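Local coordinates for protein malyl-CoA lyase/beta-methylmalyl-CoA lyase (Methylobacterium extorquens, PDB 5UGR) that belongs to the HpcH/HpaI aldolase/citrate lyase family of TIM-barrel lyases and holds a magnesium ion, at residues N70-D81 with R98-K106. Residues are numbered along the deposited sequence; the frame is centred on the assembly and turned at random. Where two conformers were deposited one is given.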
ATOM      1  N   ASN A  70      -2.441 -31.165 -29.904  1.00 24.48           N
ATOM      2  CA  ASN A  70      -2.124 -29.812 -29.613  1.00 20.60           C
ATOM      3  C   ASN A  70      -2.880 -29.294 -28.393  1.00 20.22           C
ATOM      4  O   ASN A  70      -2.999 -28.065 -28.227  1.00 21.44           O
ATOM      5  CB  ASN A  70      -2.400 -28.929 -30.824  1.00 26.34           C
ATOM      6  CG  ASN A  70      -1.808 -27.536 -30.706  1.00 24.16           C
ATOM      7  OD1 ASN A  70      -2.475 -26.536 -31.132  1.00 36.94           O
ATOM      8  ND2 ASN A  70      -0.637 -27.398 -30.157  1.00 19.31           N
ATOM      9  N   LYS A  71      -3.382 -30.201 -27.550  1.00 18.57           N
ATOM     10  CA  LYS A  71      -4.066 -29.760 -26.301  1.00 21.00           C
ATOM     11  C   LYS A  71      -3.128 -28.972 -25.415  1.00 18.24           C
ATOM     12  O   LYS A  71      -1.928 -29.218 -25.378  1.00 20.00           O
ATOM     13  CB  LYS A  71      -4.645 -30.963 -25.549  1.00 21.24           C
ATOM     14  CG  LYS A  71      -5.807 -31.652 -26.309  1.00 21.37           C
ATOM     15  CD  LYS A  71      -6.173 -32.855 -25.495  1.00 29.48           C
ATOM     16  CE  LYS A  71      -7.316 -33.622 -26.042  1.00 32.55           C
ATOM     17  NZ  LYS A  71      -6.959 -34.226 -27.336  1.00 31.68           N
ATOM     18  N   THR A  72      -3.677 -27.995 -24.696  1.00 15.84           N
ATOM     19  CA  THR A  72      -2.912 -27.353 -23.619  1.00 15.40           C
ATOM     20  C   THR A  72      -2.913 -28.322 -22.429  1.00 16.84           C
ATOM     21  O   THR A  72      -3.975 -28.590 -21.861  1.00 17.73           O
ATOM     22  CB  THR A  72      -3.499 -26.008 -23.231  1.00 16.42           C
ATOM     23  OG1 THR A  72      -3.507 -25.125 -24.359  1.00 17.66           O
ATOM     24  CG2 THR A  72      -2.748 -25.366 -22.095  1.00 17.83           C
ATOM     25  N   MET A  73      -1.726 -28.800 -22.059  1.00 15.34           N
ATOM     26  CA  MET A  73      -1.593 -29.827 -21.030  1.00 14.14           C
ATOM     27  C   MET A  73      -1.091 -29.204 -19.739  1.00 13.91           C
ATOM     28  O   MET A  73      -0.068 -28.497 -19.699  1.00 14.95           O
ATOM     29  CB  MET A  73      -0.645 -30.938 -21.505  1.00 16.46           C
ATOM     30  CG  MET A  73      -1.214 -31.776 -22.637  1.00 18.45           C
ATOM     31  SD  MET A  73      -2.861 -32.484 -22.316  1.00 18.95           S
ATOM     32  CE  MET A  73      -2.536 -33.428 -20.803  1.00 18.33           C
ATOM     33  N   MET A  74      -1.834 -29.503 -18.665  1.00 14.98           N
ATOM     34  CA  MET A  74      -1.611 -28.892 -17.363  0.50 14.87           C
ATOM     35  C   MET A  74      -1.575 -29.959 -16.270  1.00 15.14           C
ATOM     36  O   MET A  74      -2.119 -31.041 -16.451  1.00 15.84           O
ATOM     37  CB  MET A  74      -2.761 -27.880 -17.128  0.50 13.44           C
ATOM     38  CG  MET A  74      -2.641 -26.936 -15.925  0.50 11.95           C
ATOM     39  SD  MET A  74      -3.618 -25.424 -16.173  0.50 12.60           S
ATOM     40  CE  MET A  74      -5.282 -26.102 -16.238  0.50 12.57           C
ATOM     41  N   ILE A  75      -0.978 -29.619 -15.133  1.00 14.24           N
ATOM     42  CA  ILE A  75      -1.159 -30.408 -13.918  1.00 13.13           C
ATOM     43  C   ILE A  75      -1.739 -29.504 -12.829  1.00 13.42           C
ATOM     44  O   ILE A  75      -1.376 -28.312 -12.746  1.00 14.03           O
ATOM     45  CB  ILE A  75       0.148 -31.019 -13.409  1.00 13.75           C
ATOM     46  CG1 ILE A  75       1.292 -29.969 -13.223  1.00 14.45           C
ATOM     47  CG2 ILE A  75       0.602 -32.152 -14.312  1.00 16.34           C
ATOM     48  CD1 ILE A  75       2.620 -30.434 -12.679  1.00 15.40           C
ATOM     49  N   ARG A  76      -2.648 -30.080 -12.031  1.00 13.38           N
ATOM     50  CA  ARG A  76      -3.108 -29.406 -10.808  1.00 13.24           C
ATOM     51  C   ARG A  76      -2.246 -29.983  -9.673  1.00 13.32           C
ATOM     52  O   ARG A  76      -2.360 -31.155  -9.298  1.00 14.49           O
ATOM     53  CB  ARG A  76      -4.561 -29.527 -10.512  1.00 13.30           C
ATOM     54  CG  ARG A  76      -4.925 -28.780  -9.206  1.00 14.33           C
ATOM     55  CD  ARG A  76      -6.405 -28.610  -8.961  1.00 14.58           C
ATOM     56  NE  ARG A  76      -7.149 -29.878  -8.841  1.00 13.42           N
ATOM     57  CZ  ARG A  76      -8.467 -29.957  -8.680  1.00 12.93           C
ATOM     58  NH1 ARG A  76      -9.182 -28.835  -8.578  1.00 14.88           N
ATOM     59  NH2 ARG A  76      -9.129 -31.119  -8.715  1.00 16.82           N
ATOM     60  N   ILE A  77      -1.277 -29.164  -9.243  1.00 13.68           N
ATOM     61  CA  ILE A  77      -0.404 -29.515  -8.142  1.00 13.32           C
ATOM     62  C   ILE A  77      -1.115 -29.488  -6.811  1.00 14.29           C
ATOM     63  O   ILE A  77      -2.196 -28.946  -6.692  1.00 13.90           O
ATOM     64  CB  ILE A  77       0.882 -28.660  -8.091  1.00 13.62           C
ATOM     65  CG1 ILE A  77       0.552 -27.159  -7.883  1.00 13.17           C
ATOM     66  CG2 ILE A  77       1.656 -28.819  -9.386  1.00 14.12           C
ATOM     67  CD1 ILE A  77       1.767 -26.299  -7.751  1.00 13.86           C
ATOM     68  N   ASN A  78      -0.487 -30.120  -5.818  1.00 13.64           N
ATOM     69  CA  ASN A  78      -1.025 -30.066  -4.472  1.00 14.08           C
ATOM     70  C   ASN A  78      -0.929 -28.664  -3.874  1.00 13.07           C
ATOM     71  O   ASN A  78      -0.180 -27.784  -4.367  1.00 13.85           O
ATOM     72  CB  ASN A  78      -0.364 -31.144  -3.610  1.00 13.62           C
ATOM     73  CG  ASN A  78      -1.026 -32.478  -3.829  1.00 15.45           C
ATOM     74  OD1 ASN A  78      -2.144 -32.744  -3.306  1.00 15.93           O
ATOM     75  ND2 ASN A  78      -0.410 -33.307  -4.679  1.00 16.24           N
ATOM     76  N   GLY A  79      -1.664 -28.474  -2.799  1.00 13.16           N
ATOM     77  CA  GLY A  79      -1.697 -27.162  -2.134  1.00 13.52           C
ATOM     78  C   GLY A  79      -0.362 -26.769  -1.509  1.00 13.50           C
ATOM     79  O   GLY A  79       0.457 -27.613  -1.117  1.00 14.25           O
ATOM     80  N   LEU A  80      -0.099 -25.471  -1.487  1.00 12.69           N
ATOM     81  CA  LEU A  80       1.149 -24.944  -0.930  1.00 12.30           C
ATOM     82  C   LEU A  80       1.295 -25.255   0.553  1.00 12.65           C
ATOM     83  O   LEU A  80       2.389 -25.167   1.104  1.00 13.35           O
ATOM     84  CB  LEU A  80       1.293 -23.426  -1.173  1.00 13.65           C
ATOM     85  CG  LEU A  80       1.861 -23.026  -2.563  1.00 13.23           C
ATOM     86  CD1 LEU A  80       0.850 -23.354  -3.663  1.00 15.76           C
ATOM     87  CD2 LEU A  80       2.178 -21.527  -2.581  1.00 14.42           C
ATOM     88  N   ASP A  81       0.157 -25.515   1.184  1.00 12.55           N
ATOM     89  CA  ASP A  81       0.072 -25.888   2.594  1.00 13.58           C
ATOM     90  C   ASP A  81       0.345 -27.364   2.850  1.00 13.40           C
ATOM     91  O   ASP A  81       0.234 -27.794   4.020  1.00 15.49           O
ATOM     92  CB  ASP A  81      -1.331 -25.531   3.170  1.00 14.13           C
ATOM     93  CG  ASP A  81      -2.476 -26.191   2.405  1.00 14.69           C
ATOM     94  OD1 ASP A  81      -2.402 -26.319   1.147  1.00 15.30           O
ATOM     95  OD2 ASP A  81      -3.473 -26.612   3.027  1.00 16.56           O
ATOM     96  N   ARG A  98       6.621 -32.007 -22.348  1.00 19.23           N
ATOM     97  CA  ARG A  98       5.269 -31.839 -22.917  1.00 18.33           C
ATOM     98  C   ARG A  98       4.371 -30.933 -22.094  1.00 17.36           C
ATOM     99  O   ARG A  98       3.435 -30.356 -22.601  1.00 19.25           O
ATOM    100  CB  ARG A  98       4.603 -33.192 -23.186  1.00 20.21           C
ATOM    101  CG  ARG A  98       3.205 -33.152 -23.805  1.00 20.65           C
ATOM    102  CD  ARG A  98       3.250 -32.500 -25.158  1.00 21.53           C
ATOM    103  NE  ARG A  98       1.969 -32.338 -25.809  1.00 23.35           N
ATOM    104  CZ  ARG A  98       1.132 -31.323 -25.531  1.00 20.22           C
ATOM    105  NH1 ARG A  98       1.411 -30.469 -24.540  1.00 19.58           N
ATOM    106  NH2 ARG A  98      -0.006 -31.198 -26.216  1.00 21.54           N
ATOM    107  N   LEU A  99       4.637 -30.845 -20.794  1.00 16.16           N
ATOM    108  CA  LEU A  99       3.811 -29.997 -19.933  1.00 15.93           C
ATOM    109  C   LEU A  99       3.821 -28.564 -20.443  1.00 13.94           C
ATOM    110  O   LEU A  99       4.880 -27.978 -20.681  1.00 16.98           O
ATOM    111  CB  LEU A  99       4.323 -30.077 -18.501  1.00 15.72           C
ATOM    112  CG  LEU A  99       3.432 -29.408 -17.472  1.00 14.58           C
ATOM    113  CD1 LEU A  99       2.075 -30.061 -17.326  1.00 16.28           C
ATOM    114  CD2 LEU A  99       4.169 -29.295 -16.135  1.00 16.98           C
ATOM    115  N   ASP A 100       2.602 -27.986 -20.512  1.00 14.84           N
ATOM    116  CA  ASP A 100       2.441 -26.607 -20.906  1.00 13.57           C
ATOM    117  C   ASP A 100       2.220 -25.624 -19.727  1.00 14.60           C
ATOM    118  O   ASP A 100       2.698 -24.470 -19.779  1.00 14.86           O
ATOM    119  CB  ASP A 100       1.272 -26.449 -21.872  1.00 14.58           C
ATOM    120  CG  ASP A 100       1.470 -27.232 -23.181  1.00 15.47           C
ATOM    121  OD1 ASP A 100       2.550 -27.035 -23.816  1.00 16.38           O
ATOM    122  OD2 ASP A 100       0.540 -27.998 -23.524  1.00 16.76           O
ATOM    123  N   MET A 101       1.476 -26.087 -18.711  1.00 13.71           N
ATOM    124  CA  MET A 101       1.030 -25.176 -17.667  1.00 13.73           C
ATOM    125  C   MET A 101       0.912 -25.882 -16.335  1.00 13.39           C
ATOM    126  O   MET A 101       0.788 -27.109 -16.274  1.00 14.26           O
ATOM    127  CB  MET A 101      -0.339 -24.580 -18.021  1.00 14.13           C
ATOM    128  CG  MET A 101      -0.325 -23.659 -19.276  1.00 16.45           C
ATOM    129  SD  MET A 101      -1.901 -22.811 -19.538  1.00 17.17           S
ATOM    130  CE  MET A 101      -1.821 -21.657 -18.155  1.00 16.81           C
ATOM    131  N   ILE A 102       0.929 -25.068 -15.281  1.00 13.06           N
ATOM    132  CA  ILE A 102       0.636 -25.540 -13.920  1.00 13.38           C
ATOM    133  C   ILE A 102      -0.587 -24.782 -13.382  1.00 12.51           C
ATOM    134  O   ILE A 102      -0.652 -23.542 -13.541  1.00 12.69           O
ATOM    135  CB  ILE A 102       1.852 -25.310 -12.993  1.00 12.43           C
ATOM    136  CG1 ILE A 102       2.999 -26.255 -13.388  1.00 13.93           C
ATOM    137  CG2 ILE A 102       1.476 -25.502 -11.530  1.00 13.65           C
ATOM    138  CD1 ILE A 102       4.326 -25.985 -12.715  1.00 16.59           C
ATOM    139  N   LEU A 103      -1.536 -25.547 -12.873  1.00 12.66           N
ATOM    140  CA  LEU A 103      -2.733 -25.049 -12.195  1.00 11.46           C
ATOM    141  C   LEU A 103      -2.432 -25.098 -10.677  1.00 13.13           C
ATOM    142  O   LEU A 103      -2.226 -26.168 -10.087  1.00 13.19           O
ATOM    143  CB  LEU A 103      -3.974 -25.859 -12.566  1.00 13.15           C
ATOM    144  CG  LEU A 103      -5.246 -25.632 -11.764  1.00 13.64           C
ATOM    145  CD1 LEU A 103      -5.612 -24.147 -11.727  1.00 13.98           C
ATOM    146  CD2 LEU A 103      -6.378 -26.443 -12.371  1.00 14.19           C
ATOM    147  N   ILE A 104      -2.371 -23.903 -10.076  1.00 12.30           N
ATOM    148  CA  ILE A 104      -2.004 -23.741  -8.683  1.00 12.00           C
ATOM    149  C   ILE A 104      -3.339 -23.633  -7.906  1.00 11.65           C
ATOM    150  O   ILE A 104      -4.137 -22.724  -8.166  1.00 12.12           O
ATOM    151  CB  ILE A 104      -1.184 -22.481  -8.409  1.00 12.83           C
ATOM    152  CG1 ILE A 104       0.032 -22.390  -9.329  1.00 12.92           C
ATOM    153  CG2 ILE A 104      -0.751 -22.429  -6.951  1.00 13.28           C
ATOM    154  CD1 ILE A 104       0.734 -21.036  -9.305  1.00 13.64           C
ATOM    155  N   PRO A 105      -3.599 -24.534  -6.955  1.00 11.49           N
ATOM    156  CA  PRO A 105      -4.857 -24.549  -6.217  1.00 12.93           C
ATOM    157  C   PRO A 105      -4.872 -23.595  -5.015  1.00 12.72           C
ATOM    158  O   PRO A 105      -3.803 -23.234  -4.473  1.00 12.04           O
ATOM    159  CB  PRO A 105      -4.962 -26.020  -5.756  1.00 14.82           C
ATOM    160  CG  PRO A 105      -3.518 -26.349  -5.454  1.00 13.84           C
ATOM    161  CD  PRO A 105      -2.739 -25.682  -6.555  1.00 12.55           C
ATOM    162  N   LYS A 106      -6.102 -23.185  -4.659  1.00 12.41           N
ATOM    163  CA  LYS A 106      -6.318 -22.536  -3.369  1.00 12.37           C
ATOM    164  C   LYS A 106      -5.521 -21.265  -3.193  1.00 12.10           C
ATOM    165  O   LYS A 106      -5.094 -20.907  -2.111  1.00 12.66           O
ATOM    166  CB  LYS A 106      -6.105 -23.477  -2.186  1.00 12.42           C
ATOM    167  CG  LYS A 106      -6.837 -24.784  -2.300  1.00 12.70           C
ATOM    168  CD  LYS A 106      -6.608 -25.713  -1.143  1.00 13.57           C
ATOM    169  CE  LYS A 106      -5.156 -25.863  -0.684  1.00 15.73           C
ATOM    170  NZ  LYS A 106      -5.022 -26.976   0.338  1.00 14.07           N
TER
HETATM  171  O   HOH W   1      -2.329 -23.727  -2.096  1.00 13.19           O
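R98 and D100 hold the backbone of K71 and M73. R98 NH2 donates to a lone pair of K71 O at 2.9 Å, in the carbonyl plane and close to that of the guanidinium, while CG of M73 lies over one guanidinium face. D100 OD2 receives M73 N on its anti lone pair, a nearly straight bond of 2.8 Å, and R98 NH1 from above the carboxylate plane; with OD1 paired to K131, both oxygens are held, which should limit rotation of the carboxylate. Between the strands runs a parallel ladder, with L103 N reaching I75 O at 2.8 Å. On one sheet face L103 runs alongside the stem of R76, its CD2 4.0 Å from R76 CB. On the other, I75 and I102 lie side by side and L99 crosses I75 at about a right angle. Beyond the strands, D81 OD1 meets K106 NZ at 2.8 Å on its syn lone pair; D304 of a second subunit also pairs with that lysine. These are neighbouring strands of the eight-stranded TIM barrel, linked by helix 85-95 in a beta-alpha-beta unit: R76 and L103 face F40 and strand 134-139 inside, R76 pairs with D42 near the magnesium, and I102 and I104 pack outward on helix 110-127.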